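Local coordinates for G-protein interacting protein 1 (Dictyostelium discoideum, PDB 5Z1N), which probably binds heterotrimeric G proteins through their beta/gamma subunits, sequestering them in the cytosol during chemotaxis, and holds phospholipid in its C-terminal helical domain, at residues A[16-21]-A[36-41]; A[8-13]-A[44-49]; A[24-27]-A[33-36]. One frame throughout, in Å; residues are numbered along the deposited sequence.

All three contacts join the same two antiparallel helices, 12-28 and 31-53, or the chain leading into the first of them, and each crosses by apolar packing. Contact 1 is the buried one: aliphatic side chains close the helix interface and also border the bound phospholipid. Contacts 2 and 3 are both partly buried. In contact 2, where the chain enters helix 12-28, loop residues pack on the second helix beside the lipid's glycerol and ester groups. Contact 3 lies near the turn of the pair, apart from the lipid, with an alanine set between apolar and lysine carbons and the lysine ammonium groups leading away from the interface. Contact 1 touches both others; contacts 2 and 3 do not meet.

Contact 1. Residues A[16-21]-A[36-41]; sequences ELIGSV and EMEKNI. With PEF (di-palmitoyl-3-sn-phosphatidylethanolamine), chain B.
Ile-18 makes two of the three residue contacts of this interface, reaching from helix 12-28 toward Glu-38 and Ile-41 of helix 31-53. At its CB the side chain divides. The CG2 branch meets the aliphatic part of Glu-38, with CG2 4.0 Å from Glu-38 CG, and the two side chains cross at about a right angle. The other branch starts with CG1 opposite the carbonyl carbon (chi1 -60°); CG1 lies 3.8 Å from C14 in one palmitoyl chain of the phosphatidylethanolamine. From there the chain runs straight out (chi2 178°), and its tip, CD1, comes to 3.9 Å from Ile-41 CG2. The side chains of Ile-18 and Ile-41 lie alongside, pointing opposite ways. The same CD1 also packs on the methyls of Ile-10 and Leu-45, so this one side chain of helix 12-28 meets helix 31-53, the entering loop and the lipid.

Val-21, one turn further on, divides its methyls between protein and ligand: CG1 is 4.3 Å from Ile-41 CD1, whereas CG2 lies 3.6 Å from PEF C17. Leu-17 turns to the lipid instead of segment 36-41, its CD1 standing 3.7 Å from the ester carbonyl oxygen O5 of PEF. Glu-38 extends its carboxylate past the apolar contact into salt bridges with Lys-22 and Lys-7, which would balance its charge at this buried position.

The axes of segments 16-21 and 36-41 approach to 10.3 Å, 152° apart in direction. Val-21 and Ile-41 both rest on Leu-132, while Leu-17 packs against Leu-154, Ala-157 and Leu-158, so helices 119-132 and 151-158 both pack against the pair.

Contact 2. Residues A[8-13]-A[44-49]; sequences KLIPEE and ILIKVF. With PEF (di-palmitoyl-3-sn-phosphatidylethanolamine), chain B.
Leu-9 and Ile-10 together receive the tip of Ile-46: its CD1 is 3.6 Å from Leu-9 CB and equally 3.6 Å from Ile-10 CG2. Ile-46 crosses both side chains at about a right angle, and its other methyl, CG2, meets Leu-9 CD1 at 4.0 Å. Ile-10 CG2 also approaches the Phe-49 ring obliquely, 4.3 Å from CE2. With chi1 at 66°, Ile-10 CG1 lies between the backbone N and the carbonyl carbon, leaving CG2 beside the N and directed at helix 31-53.

This is the mouth of the lipid pocket in the TNFAIP8-like helical domain, whose relatives likewise enclose a hydrophobic central cavity. Phe-49 CZ touches the glycerol carbon C1 of the phosphatidylethanolamine at 3.6 Å. Across the lipid, Pro-11 CG lies 3.6 Å from C3, and both methyls of Leu-45 pack on acyl carbon C11.

Further out, Pro-11 occupies the N-cap position of helix 12-28, and Ile-10 rests on Arg-15 in that helix's first turn. Phe-49 is flanked by Ile-167 near the C-terminus. On the far side, Ile-44 and Val-48 lean on Leu-113 of helix 92-113.

Contact 3. Residues A[24-27]-A[33-36]; sequences IIKR and KANE
A helical hairpin brings these segments together: helix 12-28 ends, the chain turns tightly, and helix 31-53 sets off in nearly the reverse direction. Ala-34 is the central residue of the contact. Its small side chain lets the backbones draw close, the CA atoms of Lys-26 and Ala-34 being 5.4 Å apart. Ile-25 lays its CG2 methyl against the alanine, 3.7 Å from Ala-34 CA and 3.9 Å from Ala-34 CB. Lys-26 offers the aliphatic root of its side chain, with CG only 3.5 Å from Ala-34 CB, a tight fit for two carbons. The Lys-26 chain then bends at chi3 and leads its ammonium group away from the interface.

Lys-33 also contributes through its carbon chain, where CG lies 4.2 Å from Ile-25 CG2. Turns at chi2 (63°) and chi3 (58°) fold this side chain back along its own helix, bringing NZ to 3.0 Å from Glu-36 OE1. That salt bridge uses the syn lone pair of OE1 and ties together two residues three apart on the helix.

Hydrogen bonds close to the turn complete the arrangement: Asn-30 OD1 is bonded to Lys-33 N, and Ser-29 OG to Ile-25 O. Asn-35 OD1 accepts from Lys-22 NZ, a further link between the two helices. Ile-25 also packs on Phe-131 and Leu-132 of helix 119-132 and on Phe-137 of helix 135-144, while Lys-33 also touches Phe-131, so the end of the hairpin rests on these two helices.

Contact 1. Residues A[16-21]-A[36-41]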
# COMPACT_ATOMS: atom_id res chain seq x y z
N GLU A 16 -7.30 -10.56 -1.18
CA GLU A 16 -6.18 -11.34 -0.69
C GLU A 16 -4.97 -10.46 -0.40
O GLU A 16 -4.28 -10.65 0.61
CB GLU A 16 -5.81 -12.43 -1.71
CG GLU A 16 -6.67 -13.67 -1.60
CD GLU A 16 -6.16 -14.65 -0.57
OE1 GLU A 16 -6.98 -15.37 0.03
OE2 GLU A 16 -4.93 -14.69 -0.35
N LEU A 17 -4.69 -9.49 -1.28
CA LEU A 17 -3.61 -8.54 -1.01
C LEU A 17 -3.84 -7.81 0.32
O LEU A 17 -2.94 -7.72 1.17
CB LEU A 17 -3.50 -7.54 -2.16
CG LEU A 17 -2.67 -8.00 -3.35
CD1 LEU A 17 -2.97 -7.15 -4.57
CD2 LEU A 17 -1.20 -7.93 -2.99
N ILE A 18 -5.06 -7.30 0.51
CA ILE A 18 -5.36 -6.56 1.73
C ILE A 18 -5.31 -7.48 2.94
O ILE A 18 -4.89 -7.06 4.02
CB ILE A 18 -6.72 -5.86 1.59
CG1 ILE A 18 -6.69 -4.90 0.40
CG2 ILE A 18 -7.08 -5.11 2.86
CD1 ILE A 18 -8.00 -4.20 0.14
N GLY A 19 -5.71 -8.74 2.78
CA GLY A 19 -5.57 -9.69 3.87
C GLY A 19 -4.12 -9.89 4.29
O GLY A 19 -3.81 -9.92 5.49
N SER A 20 -3.22 -10.02 3.32
CA SER A 20 -1.81 -10.19 3.65
C SER A 20 -1.26 -8.97 4.38
O SER A 20 -0.60 -9.09 5.43
CB SER A 20 -1.01 -10.47 2.37
OG SER A 20 -1.42 -11.69 1.78
N VAL A 21 -1.54 -7.78 3.84
CA VAL A 21 -1.13 -6.54 4.51
C VAL A 21 -1.67 -6.50 5.94
O VAL A 21 -0.94 -6.19 6.89
CB VAL A 21 -1.59 -5.32 3.71
CG1 VAL A 21 -1.31 -4.05 4.48
CG2 VAL A 21 -0.90 -5.28 2.36
N GLU A 36 -8.32 -0.63 11.56
CA GLU A 36 -8.42 0.73 11.04
C GLU A 36 -7.77 0.85 9.67
O GLU A 36 -8.32 1.46 8.75
CB GLU A 36 -7.78 1.72 12.01
CG GLU A 36 -7.84 3.17 11.54
CD GLU A 36 -6.77 4.05 12.17
OE1 GLU A 36 -5.82 3.51 12.78
OE2 GLU A 36 -6.87 5.29 12.04
N MET A 37 -6.58 0.26 9.51
CA MET A 37 -5.88 0.35 8.23
C MET A 37 -6.60 -0.42 7.14
O MET A 37 -6.64 0.02 5.99
CB MET A 37 -4.44 -0.15 8.39
CG MET A 37 -3.56 0.79 9.21
SD MET A 37 -3.23 2.34 8.35
CE MET A 37 -3.35 3.52 9.69
N GLU A 38 -7.19 -1.57 7.48
CA GLU A 38 -7.97 -2.31 6.48
C GLU A 38 -9.15 -1.49 6.01
O GLU A 38 -9.39 -1.35 4.79
CB GLU A 38 -8.43 -3.65 7.06
CG GLU A 38 -9.32 -4.46 6.12
CD GLU A 38 -10.02 -5.63 6.80
OE1 GLU A 38 -10.39 -5.50 7.99
OE2 GLU A 38 -10.19 -6.68 6.15
N LYS A 39 -9.91 -0.92 6.95
CA LYS A 39 -11.03 -0.06 6.58
C LYS A 39 -10.56 1.12 5.74
O LYS A 39 -11.21 1.48 4.76
CB LYS A 39 -11.75 0.43 7.84
CG LYS A 39 -12.98 1.28 7.55
CD LYS A 39 -13.76 1.59 8.82
CE LYS A 39 -13.19 2.81 9.53
NZ LYS A 39 -14.24 3.55 10.29
N ASN A 40 -9.44 1.74 6.12
CA ASN A 40 -8.96 2.92 5.41
C ASN A 40 -8.55 2.58 3.99
O ASN A 40 -8.90 3.30 3.04
CB ASN A 40 -7.78 3.54 6.17
CG ASN A 40 -8.21 4.32 7.39
OD1 ASN A 40 -9.40 4.43 7.69
ND2 ASN A 40 -7.24 4.87 8.11
N ILE A 41 -7.81 1.48 3.81
CA ILE A 41 -7.40 1.05 2.48
C ILE A 41 -8.62 0.80 1.61
O ILE A 41 -8.71 1.27 0.47
CB ILE A 41 -6.51 -0.20 2.58
CG1 ILE A 41 -5.16 0.15 3.21
CG2 ILE A 41 -6.29 -0.82 1.21
CD1 ILE A 41 -4.29 -1.06 3.45
C2 PEF B . -8.36 -4.30 -7.97
C1 PEF B . -8.65 -3.43 -9.18
N PEF B . -6.87 -4.23 -14.79
C3 PEF B . -7.90 -5.70 -8.37
C4 PEF B . -7.72 -2.73 -13.09
C5 PEF B . -7.37 -2.89 -14.56
C10 PEF B . -7.48 -3.76 -5.81
C11 PEF B . -6.60 -2.94 -4.91
C12 PEF B . -5.91 -3.78 -3.85
C13 PEF B . -4.81 -2.94 -3.22
C14 PEF B . -4.13 -3.60 -2.02
C15 PEF B . -2.84 -2.85 -1.70
C16 PEF B . -2.16 -3.38 -0.45
C17 PEF B . -0.71 -2.90 -0.36
C18 PEF B . -0.58 -1.41 -0.66
C19 PEF B . 0.48 -0.76 0.22
C20 PEF B . 1.80 -1.53 0.20
C21 PEF B . 2.28 -1.80 1.62
C22 PEF B . 3.53 -2.68 1.64
C23 PEF B . 3.77 -3.27 3.02
C24 PEF B . 5.08 -4.04 3.06
C25 PEF B . 5.26 -4.77 4.37
C30 PEF B . -5.48 -5.96 -7.91
C31 PEF B . -4.04 -5.89 -8.36
C32 PEF B . -3.38 -4.64 -7.78
C33 PEF B . -3.92 -3.38 -8.45
C34 PEF B . -3.82 -2.19 -7.50
C35 PEF B . -4.15 -0.88 -8.21
C36 PEF B . -4.63 0.18 -7.23
C37 PEF B . -4.53 1.58 -7.81
C38 PEF B . -5.19 2.60 -6.88
C39 PEF B . -4.24 3.75 -6.55
C40 PEF B . -4.90 4.80 -5.66
C41 PEF B . -5.36 4.21 -4.33
C42 PEF B . -4.19 3.70 -3.49
C43 PEF B . -4.65 3.30 -2.10
C44 PEF B . -3.51 2.75 -1.26
C45 PEF B . -3.93 2.58 0.18
O4 PEF B . -8.35 -4.49 -5.36
O5 PEF B . -5.77 -6.31 -6.78
O2 PEF B . -7.30 -3.69 -7.25
O3 PEF B . -6.55 -5.59 -8.82
O1P PEF B . -10.93 -4.31 -12.03
O2P PEF B . -9.71 -2.06 -11.40
O3P PEF B . -9.08 -4.24 -10.27
O4P PEF B . -8.51 -3.83 -12.65
P PEF B . -9.69 -3.56 -11.59

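Contact 2. Residues A[8-13]-A[44-49]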
# COMPACT_ATOMS: atom_id res chain seq x y z
N LYS A 8 -17.17 -6.40 -1.28
CA LYS A 8 -17.72 -6.93 -2.52
C LYS A 8 -17.53 -5.99 -3.70
O LYS A 8 -17.86 -6.36 -4.83
CB LYS A 8 -19.21 -7.29 -2.35
CG LYS A 8 -20.16 -6.14 -2.11
CD LYS A 8 -21.34 -6.60 -1.26
CE LYS A 8 -22.65 -5.95 -1.69
NZ LYS A 8 -23.77 -6.29 -0.76
N LEU A 9 -16.98 -4.79 -3.48
CA LEU A 9 -16.62 -3.90 -4.58
C LEU A 9 -15.18 -4.08 -5.06
O LEU A 9 -14.76 -3.38 -5.98
CB LEU A 9 -16.84 -2.44 -4.17
CG LEU A 9 -18.30 -2.02 -4.06
CD1 LEU A 9 -18.41 -0.58 -3.59
CD2 LEU A 9 -19.00 -2.20 -5.40
N ILE A 10 -14.41 -4.98 -4.45
CA ILE A 10 -13.10 -5.33 -5.01
C ILE A 10 -13.03 -6.85 -5.17
O ILE A 10 -13.64 -7.58 -4.38
CB ILE A 10 -11.94 -4.80 -4.16
CG1 ILE A 10 -11.91 -5.48 -2.79
CG2 ILE A 10 -12.01 -3.28 -4.03
CD1 ILE A 10 -10.54 -5.45 -2.17
N PRO A 11 -12.31 -7.36 -6.16
CA PRO A 11 -12.31 -8.81 -6.41
C PRO A 11 -11.42 -9.57 -5.43
O PRO A 11 -10.70 -8.99 -4.62
CB PRO A 11 -11.77 -8.90 -7.84
CG PRO A 11 -10.88 -7.73 -7.96
CD PRO A 11 -11.53 -6.63 -7.17
N GLU A 12 -11.48 -10.90 -5.55
CA GLU A 12 -10.75 -11.79 -4.65
C GLU A 12 -9.26 -11.47 -4.60
O GLU A 12 -8.64 -11.55 -3.53
CB GLU A 12 -10.97 -13.24 -5.08
CG GLU A 12 -10.03 -14.25 -4.46
CD GLU A 12 -10.03 -15.58 -5.18
OE1 GLU A 12 -8.98 -16.26 -5.20
OE2 GLU A 12 -11.09 -15.95 -5.75
N GLU A 13 -8.67 -11.10 -5.74
CA GLU A 13 -7.25 -10.77 -5.78
C GLU A 13 -6.91 -9.62 -4.83
O GLU A 13 -5.99 -9.72 -4.01
CB GLU A 13 -6.86 -10.43 -7.22
CG GLU A 13 -5.47 -9.84 -7.39
CD GLU A 13 -4.45 -10.86 -7.85
OE1 GLU A 13 -4.77 -12.07 -7.80
OE2 GLU A 13 -3.35 -10.46 -8.25
N ILE A 44 -10.37 4.28 0.70
CA ILE A 44 -9.64 5.04 -0.32
C ILE A 44 -9.78 4.37 -1.68
O ILE A 44 -10.10 5.03 -2.68
CB ILE A 44 -8.16 5.18 0.09
CG1 ILE A 44 -8.03 5.91 1.42
CG2 ILE A 44 -7.37 5.89 -1.01
CD1 ILE A 44 -6.67 5.76 2.05
N LEU A 45 -9.54 3.06 -1.74
CA LEU A 45 -9.64 2.34 -3.00
C LEU A 45 -11.03 2.48 -3.61
O LEU A 45 -11.17 2.82 -4.79
CB LEU A 45 -9.32 0.86 -2.78
CG LEU A 45 -7.87 0.46 -2.60
CD1 LEU A 45 -7.82 -0.96 -2.05
CD2 LEU A 45 -7.10 0.57 -3.91
N ILE A 46 -12.07 2.21 -2.81
CA ILE A 46 -13.44 2.28 -3.30
C ILE A 46 -13.73 3.66 -3.87
O ILE A 46 -14.36 3.79 -4.92
CB ILE A 46 -14.43 1.91 -2.18
CG1 ILE A 46 -14.34 0.42 -1.85
CG2 ILE A 46 -15.85 2.30 -2.56
CD1 ILE A 46 -14.06 -0.45 -3.04
N LYS A 47 -13.27 4.72 -3.19
CA LYS A 47 -13.53 6.07 -3.69
C LYS A 47 -12.81 6.32 -5.02
O LYS A 47 -13.42 6.82 -5.98
CB LYS A 47 -13.12 7.11 -2.65
CG LYS A 47 -13.63 8.52 -2.94
CD LYS A 47 -15.03 8.76 -2.36
CE LYS A 47 -15.28 10.24 -2.05
NZ LYS A 47 -16.70 10.54 -1.73
N VAL A 48 -11.53 5.97 -5.10
CA VAL A 48 -10.78 6.18 -6.34
C VAL A 48 -11.46 5.44 -7.49
O VAL A 48 -11.70 6.02 -8.56
CB VAL A 48 -9.32 5.74 -6.18
CG1 VAL A 48 -8.59 5.85 -7.52
CG2 VAL A 48 -8.62 6.58 -5.13
N PHE A 49 -11.77 4.16 -7.29
CA PHE A 49 -12.45 3.39 -8.33
C PHE A 49 -13.79 4.01 -8.69
O PHE A 49 -14.19 4.01 -9.86
CB PHE A 49 -12.64 1.94 -7.87
CG PHE A 49 -11.35 1.17 -7.73
CD1 PHE A 49 -10.38 1.24 -8.70
CD2 PHE A 49 -11.13 0.38 -6.61
CE1 PHE A 49 -9.20 0.53 -8.57
CE2 PHE A 49 -9.95 -0.33 -6.47
CZ PHE A 49 -8.98 -0.25 -7.46
C2 PEF B . -8.36 -4.30 -7.97
C1 PEF B . -8.65 -3.43 -9.18
N PEF B . -6.87 -4.23 -14.79
C3 PEF B . -7.90 -5.70 -8.37
C4 PEF B . -7.72 -2.73 -13.09
C5 PEF B . -7.37 -2.89 -14.56
C10 PEF B . -7.48 -3.76 -5.81
C11 PEF B . -6.60 -2.94 -4.91
C12 PEF B . -5.91 -3.78 -3.85
C13 PEF B . -4.81 -2.94 -3.22
C14 PEF B . -4.13 -3.60 -2.02
C15 PEF B . -2.84 -2.85 -1.70
C16 PEF B . -2.16 -3.38 -0.45
C17 PEF B . -0.71 -2.90 -0.36
C18 PEF B . -0.58 -1.41 -0.66
C19 PEF B . 0.48 -0.76 0.22
C20 PEF B . 1.80 -1.53 0.20
C21 PEF B . 2.28 -1.80 1.62
C22 PEF B . 3.53 -2.68 1.64
C23 PEF B . 3.77 -3.27 3.02
C24 PEF B . 5.08 -4.04 3.06
C25 PEF B . 5.26 -4.77 4.37
C30 PEF B . -5.48 -5.96 -7.91
C31 PEF B . -4.04 -5.89 -8.36
C32 PEF B . -3.38 -4.64 -7.78
C33 PEF B . -3.92 -3.38 -8.45
C34 PEF B . -3.82 -2.19 -7.50
C35 PEF B . -4.15 -0.88 -8.21
C36 PEF B . -4.63 0.18 -7.23
C37 PEF B . -4.53 1.58 -7.81
C38 PEF B . -5.19 2.60 -6.88
C39 PEF B . -4.24 3.75 -6.55
C40 PEF B . -4.90 4.80 -5.66
C41 PEF B . -5.36 4.21 -4.33
C42 PEF B . -4.19 3.70 -3.49
C43 PEF B . -4.65 3.30 -2.10
C44 PEF B . -3.51 2.75 -1.26
C45 PEF B . -3.93 2.58 0.18
O4 PEF B . -8.35 -4.49 -5.36
O5 PEF B . -5.77 -6.31 -6.78
O2 PEF B . -7.30 -3.69 -7.25
O3 PEF B . -6.55 -5.59 -8.82
O1P PEF B . -10.93 -4.31 -12.03
O2P PEF B . -9.71 -2.06 -11.40
O3P PEF B . -9.08 -4.24 -10.27
O4P PEF B . -8.51 -3.83 -12.65
P PEF B . -9.69 -3.56 -11.59

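Contact 3. Residues A[24-27]-A[33-36]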
# COMPACT_ATOMS: atom_id res chain seq x y z
N ILE A 24 0.18 -8.73 8.39
CA ILE A 24 1.48 -8.17 8.75
C ILE A 24 1.32 -7.01 9.74
O ILE A 24 2.06 -6.90 10.73
CB ILE A 24 2.24 -7.76 7.48
CG1 ILE A 24 2.72 -9.01 6.74
CG2 ILE A 24 3.41 -6.85 7.83
CD1 ILE A 24 3.20 -8.76 5.32
N ILE A 25 0.33 -6.14 9.49
CA ILE A 25 0.09 -5.02 10.40
C ILE A 25 -0.26 -5.52 11.79
O ILE A 25 0.22 -4.99 12.80
CB ILE A 25 -1.01 -4.09 9.84
CG1 ILE A 25 -0.57 -3.45 8.53
CG2 ILE A 25 -1.35 -3.01 10.86
CD1 ILE A 25 -1.61 -2.55 7.93
N LYS A 26 -1.13 -6.54 11.87
CA LYS A 26 -1.42 -7.17 13.15
C LYS A 26 -0.14 -7.57 13.86
O LYS A 26 0.05 -7.28 15.05
CB LYS A 26 -2.32 -8.39 12.96
CG LYS A 26 -3.81 -8.10 12.88
CD LYS A 26 -4.64 -9.32 13.24
CE LYS A 26 -4.39 -10.47 12.29
NZ LYS A 26 -5.22 -11.67 12.64
N ARG A 27 0.77 -8.23 13.14
CA ARG A 27 1.99 -8.72 13.77
C ARG A 27 2.89 -7.58 14.25
O ARG A 27 3.56 -7.72 15.28
CB ARG A 27 2.74 -9.63 12.80
CG ARG A 27 1.99 -10.91 12.44
CD ARG A 27 1.83 -11.85 13.63
NE ARG A 27 0.64 -11.56 14.43
CZ ARG A 27 -0.56 -12.09 14.21
NH1 ARG A 27 -1.58 -11.77 14.99
NH2 ARG A 27 -0.74 -12.94 13.21
N LYS A 33 -5.18 -1.11 15.13
CA LYS A 33 -4.54 -0.46 14.00
C LYS A 33 -4.74 -1.26 12.71
O LYS A 33 -4.91 -0.69 11.64
CB LYS A 33 -3.05 -0.26 14.29
CG LYS A 33 -2.24 0.35 13.15
CD LYS A 33 -2.73 1.76 12.80
CE LYS A 33 -2.65 2.71 14.00
NZ LYS A 33 -3.00 4.11 13.62
N ALA A 34 -4.73 -2.59 12.81
CA ALA A 34 -4.92 -3.41 11.62
C ALA A 34 -6.33 -3.26 11.06
O ALA A 34 -6.52 -3.17 9.84
CB ALA A 34 -4.63 -4.88 11.93
N ASN A 35 -7.33 -3.23 11.94
CA ASN A 35 -8.71 -3.03 11.50
C ASN A 35 -8.90 -1.64 10.91
O ASN A 35 -9.54 -1.49 9.86
CB ASN A 35 -9.67 -3.26 12.67
CG ASN A 35 -9.70 -4.70 13.14
OD1 ASN A 35 -9.37 -5.62 12.39
ND2 ASN A 35 -10.09 -4.92 14.39
N GLU A 36 -8.32 -0.63 11.56
CA GLU A 36 -8.42 0.73 11.04
C GLU A 36 -7.77 0.85 9.67
O GLU A 36 -8.32 1.46 8.75
CB GLU A 36 -7.78 1.72 12.01
CG GLU A 36 -7.84 3.17 11.54
CD GLU A 36 -6.77 4.05 12.17
OE1 GLU A 36 -5.82 3.51 12.78
OE2 GLU A 36 -6.87 5.29 12.04